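PDB 6JEB: beta-hexosaminidase Amuc_2018, which hydrolyses terminal non-reducing N-acetylglucosamine and N-acetylgalactosamine units from beta-linked glycans, including N-glycans and chitobiose. Local coordinates for residues 3-8 and 437-442; 9-14 and 84-89; 225-230 and 268-273. One frame throughout, in Å; residues are numbered along the deposited sequence.

Contact 1. Residues 3-8 and 437-442; sequences QYSIIP and FRRKLA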
loop_
_atom_site.group_PDB
_atom_site.type_symbol
_atom_site.label_atom_id
_atom_site.label_comp_id
_atom_site.label_asym_id
_atom_site.label_seq_id
_atom_site.Cartn_x
_atom_site.Cartn_y
_atom_site.Cartn_z
ATOM N N GLN A 3 -27.729 -15.821 3.014
ATOM C CA GLN A 3 -26.378 -15.621 3.511
ATOM C C GLN A 3 -26.112 -14.128 3.637
ATOM O O GLN A 3 -26.866 -13.295 3.129
ATOM C CB GLN A 3 -25.340 -16.193 2.537
ATOM C CG GLN A 3 -25.431 -17.687 2.305
ATOM C CD GLN A 3 -24.415 -18.163 1.282
ATOM O OE1 GLN A 3 -23.314 -18.585 1.635
ATOM N NE2 GLN A 3 -24.779 -18.089 0.008
ATOM N N TYR A 4 -25.016 -13.794 4.313
ATOM C CA TYR A 4 -24.486 -12.439 4.311
ATOM C C TYR A 4 -23.535 -12.259 3.133
ATOM O O TYR A 4 -23.014 -13.224 2.564
ATOM C CB TYR A 4 -23.707 -12.164 5.597
ATOM C CG TYR A 4 -24.511 -12.281 6.873
ATOM C CD1 TYR A 4 -25.841 -11.868 6.929
ATOM C CD2 TYR A 4 -23.933 -12.794 8.030
ATOM C CE1 TYR A 4 -26.566 -11.963 8.100
ATOM C CE2 TYR A 4 -24.653 -12.896 9.205
ATOM C CZ TYR A 4 -25.969 -12.480 9.236
ATOM O OH TYR A 4 -26.687 -12.589 10.408
ATOM N N SER A 5 -23.306 -10.997 2.776
ATOM C CA SER A 5 -22.345 -10.665 1.736
ATOM C C SER A 5 -21.275 -9.733 2.279
ATOM O O SER A 5 -21.128 -8.599 1.812
ATOM C CB SER A 5 -23.048 -10.040 0.533
ATOM O OG SER A 5 -23.852 -11.016 -0.100
ATOM N N ILE A 6 -20.521 -10.206 3.263
ATOM C CA ILE A 6 -19.484 -9.421 3.916
ATOM C C ILE A 6 -18.153 -9.743 3.255
ATOM O O ILE A 6 -17.766 -10.917 3.159
ATOM C CB ILE A 6 -19.424 -9.741 5.419
ATOM C CG1 ILE A 6 -20.765 -9.443 6.103
ATOM C CG2 ILE A 6 -18.263 -8.990 6.078
ATOM C CD1 ILE A 6 -20.962 -10.244 7.379
ATOM N N ILE A 7 -17.454 -8.707 2.802
ATOM C CA ILE A 7 -16.085 -8.822 2.314
ATOM C C ILE A 7 -15.219 -7.944 3.207
ATOM O O ILE A 7 -15.477 -6.743 3.327
ATOM C CB ILE A 7 -15.930 -8.394 0.843
ATOM C CG1 ILE A 7 -16.825 -9.245 -0.061
ATOM C CG2 ILE A 7 -14.457 -8.506 0.415
ATOM C CD1 ILE A 7 -16.962 -8.695 -1.486
ATOM N N PRO A 8 -14.166 -8.478 3.834
ATOM C CA PRO A 8 -13.712 -9.876 3.740
ATOM C C PRO A 8 -14.603 -10.874 4.474
ATOM O O PRO A 8 -15.280 -10.526 5.447
ATOM C CB PRO A 8 -12.318 -9.844 4.378
ATOM C CG PRO A 8 -12.242 -8.568 5.128
ATOM C CD PRO A 8 -13.247 -7.622 4.604
ATOM N N PHE A 437 -16.796 -15.609 -2.983
ATOM C CA PHE A 437 -16.349 -14.234 -3.169
ATOM C C PHE A 437 -17.069 -13.582 -4.342
ATOM O O PHE A 437 -17.546 -12.446 -4.240
ATOM C CB PHE A 437 -14.834 -14.193 -3.379
ATOM C CG PHE A 437 -14.313 -12.822 -3.713
ATOM C CD1 PHE A 437 -14.085 -11.886 -2.708
ATOM C CD2 PHE A 437 -14.075 -12.462 -5.032
ATOM C CE1 PHE A 437 -13.609 -10.613 -3.014
ATOM C CE2 PHE A 437 -13.604 -11.200 -5.350
ATOM C CZ PHE A 437 -13.372 -10.268 -4.341
ATOM N N ARG A 438 -17.150 -14.296 -5.470
ATOM C CA ARG A 438 -17.809 -13.759 -6.659
ATOM C C ARG A 438 -19.276 -13.444 -6.382
ATOM O O ARG A 438 -19.795 -12.417 -6.837
ATOM C CB ARG A 438 -17.673 -14.755 -7.813
ATOM C CG ARG A 438 -18.165 -14.252 -9.151
ATOM C CD ARG A 438 -18.217 -15.388 -10.155
ATOM N NE ARG A 438 -19.341 -16.282 -9.891
ATOM C CZ ARG A 438 -19.302 -17.601 -10.048
ATOM N NH1 ARG A 438 -18.187 -18.193 -10.452
ATOM N NH2 ARG A 438 -20.375 -18.335 -9.783
ATOM N N ARG A 439 -19.957 -14.313 -5.628
ATOM C CA ARG A 439 -21.343 -14.051 -5.250
ATOM C C ARG A 439 -21.454 -12.743 -4.476
ATOM O O ARG A 439 -22.283 -11.882 -4.798
ATOM C CB ARG A 439 -21.868 -15.206 -4.395
ATOM C CG ARG A 439 -23.229 -14.926 -3.756
ATOM C CD ARG A 439 -23.625 -15.988 -2.728
ATOM N NE ARG A 439 -22.776 -15.985 -1.537
ATOM C CZ ARG A 439 -22.934 -15.162 -0.504
ATOM N NH1 ARG A 439 -23.895 -14.247 -0.520
ATOM N NH2 ARG A 439 -22.118 -15.243 0.541
ATOM N N LYS A 440 -20.617 -12.575 -3.453
ATOM C CA LYS A 440 -20.691 -11.376 -2.621
ATOM C C LYS A 440 -20.333 -10.125 -3.412
ATOM O O LYS A 440 -20.951 -9.071 -3.229
ATOM C CB LYS A 440 -19.747 -11.515 -1.429
ATOM C CG LYS A 440 -20.041 -12.720 -0.559
ATOM C CD LYS A 440 -19.148 -12.737 0.669
ATOM C CE LYS A 440 -17.684 -12.962 0.288
ATOM N NZ LYS A 440 -16.769 -12.868 1.474
ATOM N N LEU A 441 -19.318 -10.214 -4.272
ATOM C CA LEU A 441 -18.896 -9.033 -5.016
ATOM C C LEU A 441 -20.004 -8.522 -5.930
ATOM O O LEU A 441 -20.143 -7.308 -6.129
ATOM C CB LEU A 441 -17.639 -9.342 -5.814
ATOM C CG LEU A 441 -17.104 -8.090 -6.499
ATOM C CD1 LEU A 441 -16.436 -7.150 -5.498
ATOM C CD2 LEU A 441 -16.186 -8.472 -7.610
ATOM N N ALA A 442 -20.804 -9.428 -6.492
ATOM C CA ALA A 442 -21.954 -8.998 -7.276
ATOM C C ALA A 442 -22.900 -8.144 -6.438
ATOM O O ALA A 442 -23.393 -7.110 -6.906
ATOM C CB ALA A 442 -22.672 -10.217 -7.853
#
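Ser-5 and Lys-440 are the nearest CA pair, 4.7 Å apart, where irregular segment 3-8 runs beside residues 437-442 of helix 434-452. Lys-440 points at the segment and bends at chi3 (-67°); its NZ donates to O of Ile-6 at 2.8 Å, tilted 25° from the carbonyl plane, and forms salt bridges with Glu-9 and Glu-423, which probably balance the charge of this buried lysine. CG1 of Ile-7 packs on CE of Lys-440 at 3.8 Å, and its CG2 meets the edge of the Phe-437 ring at CE1, 4.1 Å away. Arg-439 starts off alongside, and its bent chain brings the guanidinium in: NH2 meets O of Tyr-4 at 3.0 Å in the guanidinium plane, nearly in line with the C=O, and NH1 bonds weakly to the same oxygen; NH2 is also hydrogen-bonded to OD1 of Asn-436. NE2 of Gln-3 lies over one guanidinium face toward its rim, 3.3 Å from NE of Arg-439 with the planes 30° apart, two donors packed without a hydrogen bond; CG of Lys-440 lies toward the rim of the opposite face. An alanine in place of Arg-439 would probably leave O of Tyr-4 without its guanidinium donors and the Gln-3 amide without the flat group beneath it. Helix 417-426 packs on Phe-437 and Leu-441, whereas Tyr-4 and Ile-6 turn to helix 55-73 and strand 79-86.

Contact 2. Residues 9-14 and 84-89; sequences EPSRTE and ITDKPR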
loop_
_atom_site.group_PDB
_atom_site.type_symbol
_atom_site.label_atom_id
_atom_site.label_comp_id
_atom_site.label_asym_id
_atom_site.label_seq_id
_atom_site.Cartn_x
_atom_site.Cartn_y
_atom_site.Cartn_z
ATOM N N GLU A 9 -14.595 -12.109 3.996
ATOM C CA GLU A 9 -15.381 -13.161 4.632
ATOM C C GLU A 9 -14.983 -13.289 6.100
ATOM O O GLU A 9 -13.789 -13.424 6.403
ATOM C CB GLU A 9 -15.142 -14.496 3.927
ATOM C CG GLU A 9 -16.028 -15.636 4.440
ATOM C CD GLU A 9 -17.511 -15.403 4.171
ATOM O OE1 GLU A 9 -17.852 -14.583 3.288
ATOM O OE2 GLU A 9 -18.345 -16.041 4.851
ATOM N N PRO A 10 -15.937 -13.259 7.031
ATOM C CA PRO A 10 -15.589 -13.427 8.444
ATOM C C PRO A 10 -15.027 -14.811 8.733
ATOM O O PRO A 10 -15.324 -15.801 8.049
ATOM C CB PRO A 10 -16.929 -13.223 9.164
ATOM C CG PRO A 10 -17.725 -12.352 8.225
ATOM C CD PRO A 10 -17.340 -12.844 6.850
ATOM N N SER A 11 -14.218 -14.882 9.786
ATOM C CA SER A 11 -13.604 -16.159 10.139
ATOM C C SER A 11 -14.633 -17.194 10.583
ATOM O O SER A 11 -14.418 -18.389 10.375
ATOM C CB SER A 11 -12.511 -15.965 11.186
ATOM O OG SER A 11 -12.987 -15.237 12.301
ATOM N N ARG A 12 -15.747 -16.768 11.188
ATOM C CA ARG A 12 -16.831 -17.683 11.543
ATOM C C ARG A 12 -18.163 -16.958 11.407
ATOM O O ARG A 12 -18.342 -15.870 11.967
ATOM C CB ARG A 12 -16.696 -18.241 12.974
ATOM C CG ARG A 12 -17.850 -19.176 13.389
ATOM C CD ARG A 12 -17.774 -19.630 14.870
ATOM N NE ARG A 12 -19.058 -20.161 15.353
ATOM C CZ ARG A 12 -19.337 -21.445 15.570
ATOM N NH1 ARG A 12 -18.415 -22.390 15.385
ATOM N NH2 ARG A 12 -20.556 -21.786 15.984
ATOM N N THR A 13 -19.081 -17.550 10.645
ATOM C CA THR A 13 -20.463 -17.089 10.571
ATOM C C THR A 13 -21.354 -18.269 10.910
ATOM O O THR A 13 -21.295 -19.302 10.234
ATOM C CB THR A 13 -20.807 -16.580 9.165
ATOM O OG1 THR A 13 -19.887 -15.547 8.785
ATOM C CG2 THR A 13 -22.230 -16.016 9.140
ATOM N N GLU A 14 -22.161 -18.122 11.958
ATOM C CA GLU A 14 -23.146 -19.125 12.360
ATOM C C GLU A 14 -24.523 -18.517 12.107
ATOM O O GLU A 14 -24.990 -17.678 12.880
ATOM C CB GLU A 14 -22.968 -19.496 13.836
ATOM C CG GLU A 14 -24.037 -20.484 14.343
ATOM C CD GLU A 14 -23.975 -20.798 15.845
ATOM O OE1 GLU A 14 -23.061 -20.321 16.552
ATOM O OE2 GLU A 14 -24.864 -21.540 16.323
ATOM N N ILE A 84 -21.481 -13.618 14.111
ATOM C CA ILE A 84 -20.245 -13.455 13.361
ATOM C C ILE A 84 -19.131 -13.290 14.384
ATOM O O ILE A 84 -19.181 -12.379 15.217
ATOM C CB ILE A 84 -20.319 -12.219 12.450
ATOM C CG1 ILE A 84 -21.457 -12.358 11.430
ATOM C CG2 ILE A 84 -18.975 -11.984 11.766
ATOM C CD1 ILE A 84 -21.910 -11.021 10.850
ATOM N N THR A 85 -18.129 -14.165 14.337
ATOM C CA THR A 85 -16.963 -14.050 15.206
ATOM C C THR A 85 -15.755 -13.927 14.294
ATOM O O THR A 85 -15.523 -14.804 13.458
ATOM C CB THR A 85 -16.830 -15.283 16.104
ATOM O OG1 THR A 85 -18.085 -15.538 16.744
ATOM C CG2 THR A 85 -15.755 -15.056 17.167
ATOM N N ASP A 86 -14.997 -12.840 14.437
ATOM C CA ASP A 86 -14.117 -12.447 13.350
ATOM C C ASP A 86 -12.831 -11.832 13.882
ATOM O O ASP A 86 -12.847 -11.075 14.859
ATOM C CB ASP A 86 -14.860 -11.429 12.481
ATOM C CG ASP A 86 -14.367 -11.385 11.050
ATOM O OD1 ASP A 86 -13.539 -12.235 10.648
ATOM O OD2 ASP A 86 -14.833 -10.478 10.327
ATOM N N LYS A 87 -11.722 -12.145 13.208
ATOM C CA LYS A 87 -10.392 -11.668 13.555
ATOM C C LYS A 87 -9.544 -11.874 12.313
ATOM O O LYS A 87 -9.721 -12.893 11.629
ATOM C CB LYS A 87 -9.827 -12.498 14.725
ATOM C CG LYS A 87 -8.476 -12.038 15.266
ATOM C CD LYS A 87 -7.939 -12.997 16.329
ATOM C CE LYS A 87 -6.606 -12.515 16.882
ATOM N NZ LYS A 87 -5.640 -12.159 15.777
ATOM N N PRO A 88 -8.642 -10.955 11.978
ATOM C CA PRO A 88 -7.896 -11.081 10.719
ATOM C C PRO A 88 -6.791 -12.124 10.763
ATOM O O PRO A 88 -6.090 -12.298 11.764
ATOM C CB PRO A 88 -7.280 -9.689 10.537
ATOM C CG PRO A 88 -7.165 -9.144 11.925
ATOM C CD PRO A 88 -8.412 -9.650 12.623
ATOM N N ARG A 89 -6.604 -12.768 9.609
ATOM C CA ARG A 89 -5.503 -13.708 9.435
ATOM C C ARG A 89 -4.153 -13.012 9.569
ATOM O O ARG A 89 -3.237 -13.535 10.224
ATOM C CB ARG A 89 -5.617 -14.387 8.068
ATOM C CG ARG A 89 -4.503 -15.384 7.794
ATOM C CD ARG A 89 -4.594 -15.998 6.410
ATOM N NE ARG A 89 -3.521 -16.970 6.200
ATOM C CZ ARG A 89 -3.180 -17.478 5.016
ATOM N NH1 ARG A 89 -3.819 -17.101 3.906
ATOM N NH2 ARG A 89 -2.188 -18.357 4.943
HETATM O O HOH W 1 -19.724 -16.899 15.048
#
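Ser-11 meets the end of strand 79-86 chiefly through its N, which gives a hydrogen to OD1 of Asp-86 at 2.9 Å, arriving from above the carboxylate plane. In the conformer described, chi1 of 52° also turns OG to O of Thr-85, to which it donates at 2.8 Å. Just before it, Pro-10 lays CB against CG2 of Ile-84, 3.5 Å away, and its CA and CB also lie close to the Asp-86 carboxylate. The strands then pair antiparallel, their short axes at 172°. Arg-12 and Thr-85 form the hydrogen-bonded pair: N of Thr-85 donates to O of Arg-12 at 2.9 Å, while the return bond from N of Arg-12 to O of Thr-85 is weak. Thr-13 and Ile-84 are the following, non-hydrogen-bonded pair. On the Arg-12 and Thr-85 face, water 1 joins OG1 of Thr-85 at 2.7 Å to NE of Arg-12 through a weak bond, and NH2 of Arg-12 makes a salt bridge with OE1 of Glu-14 at 3.0 Å. Farther out, Trp-426 NE1 also donates to OD1 of Asp-86, and Tyr-39 makes a weak bond to OD2; together they are likely to hold the carboxylate in place. Ile-84 packs on helix 55-73. Two N-H groups on the buried OD1 would probably favour the charged form of Asp-86, whose carboxylate links the residue just ahead of strand 12-16 to the Trp-426 indole.

Contact 3. Residues 225-230 and 268-273; sequences VCPQKP and PLCREA. With ZN (zinc ion), chain B.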
loop_
_atom_site.group_PDB
_atom_site.type_symbol
_atom_site.label_atom_id
_atom_site.label_comp_id
_atom_site.label_asym_id
_atom_site.label_seq_id
_atom_site.Cartn_x
_atom_site.Cartn_y
_atom_site.Cartn_z
ATOM N N VAL A 225 21.684 8.731 -5.138
ATOM C CA VAL A 225 22.324 9.680 -4.234
ATOM C C VAL A 225 23.699 9.140 -3.833
ATOM O O VAL A 225 23.917 7.923 -3.744
ATOM C CB VAL A 225 21.467 10.004 -2.998
ATOM C CG1 VAL A 225 20.241 10.825 -3.394
ATOM C CG2 VAL A 225 21.067 8.714 -2.256
ATOM N N CYS A 226 24.645 10.053 -3.619
ATOM C CA CYS A 226 26.010 9.660 -3.295
ATOM C C CYS A 226 26.169 9.583 -1.782
ATOM O O CYS A 226 26.080 10.619 -1.110
ATOM C CB CYS A 226 27.002 10.656 -3.875
ATOM S SG CYS A 226 28.717 10.180 -3.506
ATOM N N PRO A 227 26.410 8.402 -1.202
ATOM C CA PRO A 227 26.541 8.317 0.263
ATOM C C PRO A 227 27.731 9.074 0.821
ATOM O O PRO A 227 27.812 9.231 2.046
ATOM C CB PRO A 227 26.683 6.808 0.524
ATOM C CG PRO A 227 26.126 6.145 -0.701
ATOM C CD PRO A 227 26.470 7.077 -1.840
ATOM N N GLN A 228 28.660 9.531 -0.020
ATOM C CA GLN A 228 29.836 10.220 0.497
ATOM C C GLN A 228 29.599 11.698 0.747
ATOM O O GLN A 228 30.478 12.366 1.305
ATOM C CB GLN A 228 31.016 10.070 -0.469
ATOM C CG GLN A 228 31.151 8.681 -1.097
ATOM C CD GLN A 228 30.887 7.541 -0.120
ATOM O OE1 GLN A 228 31.201 7.622 1.074
ATOM N NE2 GLN A 228 30.316 6.464 -0.631
ATOM N N LYS A 229 28.443 12.227 0.372
ATOM C CA LYS A 229 28.227 13.665 0.422
ATOM C C LYS A 229 27.505 14.046 1.703
ATOM O O LYS A 229 26.405 13.529 1.964
ATOM C CB LYS A 229 27.431 14.110 -0.796
ATOM C CG LYS A 229 28.148 13.758 -2.092
ATOM C CD LYS A 229 27.872 14.773 -3.174
ATOM C CE LYS A 229 28.666 14.470 -4.424
ATOM N NZ LYS A 229 28.244 15.336 -5.567
ATOM N N PRO A 230 28.079 14.927 2.528
ATOM C CA PRO A 230 27.418 15.274 3.795
ATOM C C PRO A 230 26.051 15.887 3.603
ATOM O O PRO A 230 25.179 15.719 4.466
ATOM C CB PRO A 230 28.395 16.263 4.449
ATOM C CG PRO A 230 29.238 16.785 3.310
ATOM C CD PRO A 230 29.360 15.633 2.347
ATOM N N PRO A 268 33.993 8.775 -8.392
ATOM C CA PRO A 268 35.330 8.900 -7.795
ATOM C C PRO A 268 35.303 8.995 -6.282
ATOM O O PRO A 268 36.267 8.569 -5.630
ATOM C CB PRO A 268 35.898 10.173 -8.446
ATOM C CG PRO A 268 34.684 10.948 -8.856
ATOM C CD PRO A 268 33.667 9.915 -9.265
ATOM N N LEU A 269 34.227 9.535 -5.697
ATOM C CA LEU A 269 34.120 9.567 -4.243
ATOM C C LEU A 269 33.797 8.186 -3.690
ATOM O O LEU A 269 34.408 7.739 -2.713
ATOM C CB LEU A 269 33.039 10.559 -3.811
ATOM C CG LEU A 269 33.251 12.008 -4.251
ATOM C CD1 LEU A 269 32.074 12.851 -3.772
ATOM C CD2 LEU A 269 34.566 12.558 -3.721
ATOM N N CYS A 270 32.825 7.499 -4.298
ATOM C CA CYS A 270 32.440 6.181 -3.800
ATOM C C CYS A 270 33.556 5.157 -3.974
ATOM O O CYS A 270 33.709 4.268 -3.127
ATOM C CB CYS A 270 31.154 5.700 -4.475
ATOM S SG CYS A 270 29.672 6.631 -3.991
ATOM N N ARG A 271 34.343 5.259 -5.049
ATOM C CA ARG A 271 35.448 4.320 -5.235
ATOM C C ARG A 271 36.403 4.345 -4.050
ATOM O O ARG A 271 36.773 3.294 -3.516
ATOM C CB ARG A 271 36.201 4.630 -6.528
ATOM C CG ARG A 271 35.486 4.121 -7.746
ATOM C CD ARG A 271 36.176 4.556 -9.011
ATOM N NE ARG A 271 35.634 3.820 -10.143
ATOM C CZ ARG A 271 36.071 3.924 -11.391
ATOM N NH1 ARG A 271 37.078 4.738 -11.685
ATOM N NH2 ARG A 271 35.496 3.202 -12.343
ATOM N N GLU A 272 36.818 5.542 -3.624
ATOM C CA GLU A 272 37.759 5.625 -2.511
ATOM C C GLU A 272 37.092 5.333 -1.177
ATOM O O GLU A 272 37.740 4.803 -0.267
ATOM C CB GLU A 272 38.441 6.990 -2.475
ATOM C CG GLU A 272 39.626 7.093 -3.389
ATOM C CD GLU A 272 40.701 6.054 -3.081
ATOM O OE1 GLU A 272 41.194 5.989 -1.933
ATOM O OE2 GLU A 272 41.045 5.288 -3.994
ATOM N N ALA A 273 35.810 5.674 -1.028
ATOM C CA ALA A 273 35.111 5.308 0.196
ATOM C C ALA A 273 35.045 3.796 0.351
ATOM O O ALA A 273 35.219 3.273 1.459
ATOM C CB ALA A 273 33.712 5.909 0.211
HETATM ZN ZN ZN B . 29.196 8.624 -5.188
#
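Cys-226 and Cys-270 reach the same zinc ion through different first torsions: SG of Cys-226 is anti to its backbone N (chi1 -179°), whereas SG of Cys-270 is anti to its carbonyl carbon (chi1 -69°). The sulphurs bind zinc at 2.3 Å from SG of Cys-226 and 2.4 Å from SG of Cys-270, and Cys-206 and Cys-267 complete a four-cysteine site in which Cys-267 and Cys-270 form a CxxC pair. Each of the two sulphurs also accepts an N-H from Gln-228. The type I turn from Cys-226 to Lys-229 brings N of Gln-228 to SG of Cys-226 at 3.5 Å, a hydrogen bond within the loop. Gln-228 is bent at chi2, and its NE2 donates to SG of Cys-270 at 3.4 Å along a nearly straight line, 173° at the hydrogen, with the sulphur in the amide plane. Such N-H...S bonds would probably temper the negative charge on the cysteines. OE1 of the same amide lies 3.2 Å from CB of Ala-273, farther along the helix. The loop leads into helix 230-246, while Gln-285 of helix 282-299 touches Gln-228 and Cys-270, and Trp-264 of helix 262-266 packs on Pro-227 and Cys-270.

Overall arrangement
Contacts 1 and 2 adjoin, their centres 13 Å apart, and share a core in which Tyr-4 and Ile-6 pack on Ile-84. Contact 2 belongs to the mixed sheet of the N-terminal domain, through strands 12-16 and 79-86, whereas contact 1 brings the chain's first residues against late helix 434-452, 429 residues on. Contact 3 lies on the opposite side of the chain's centre, about 55 Å from contact 1 and 53 Å from contact 2 between centres, in the zinc-bearing periphery of the catalytic eight-stranded barrel. In sequence, contact 1 encloses both others, and contact 2 closes before contact 3 opens. The N-terminal sheet with its helix contact and the zinc site thus lie far apart.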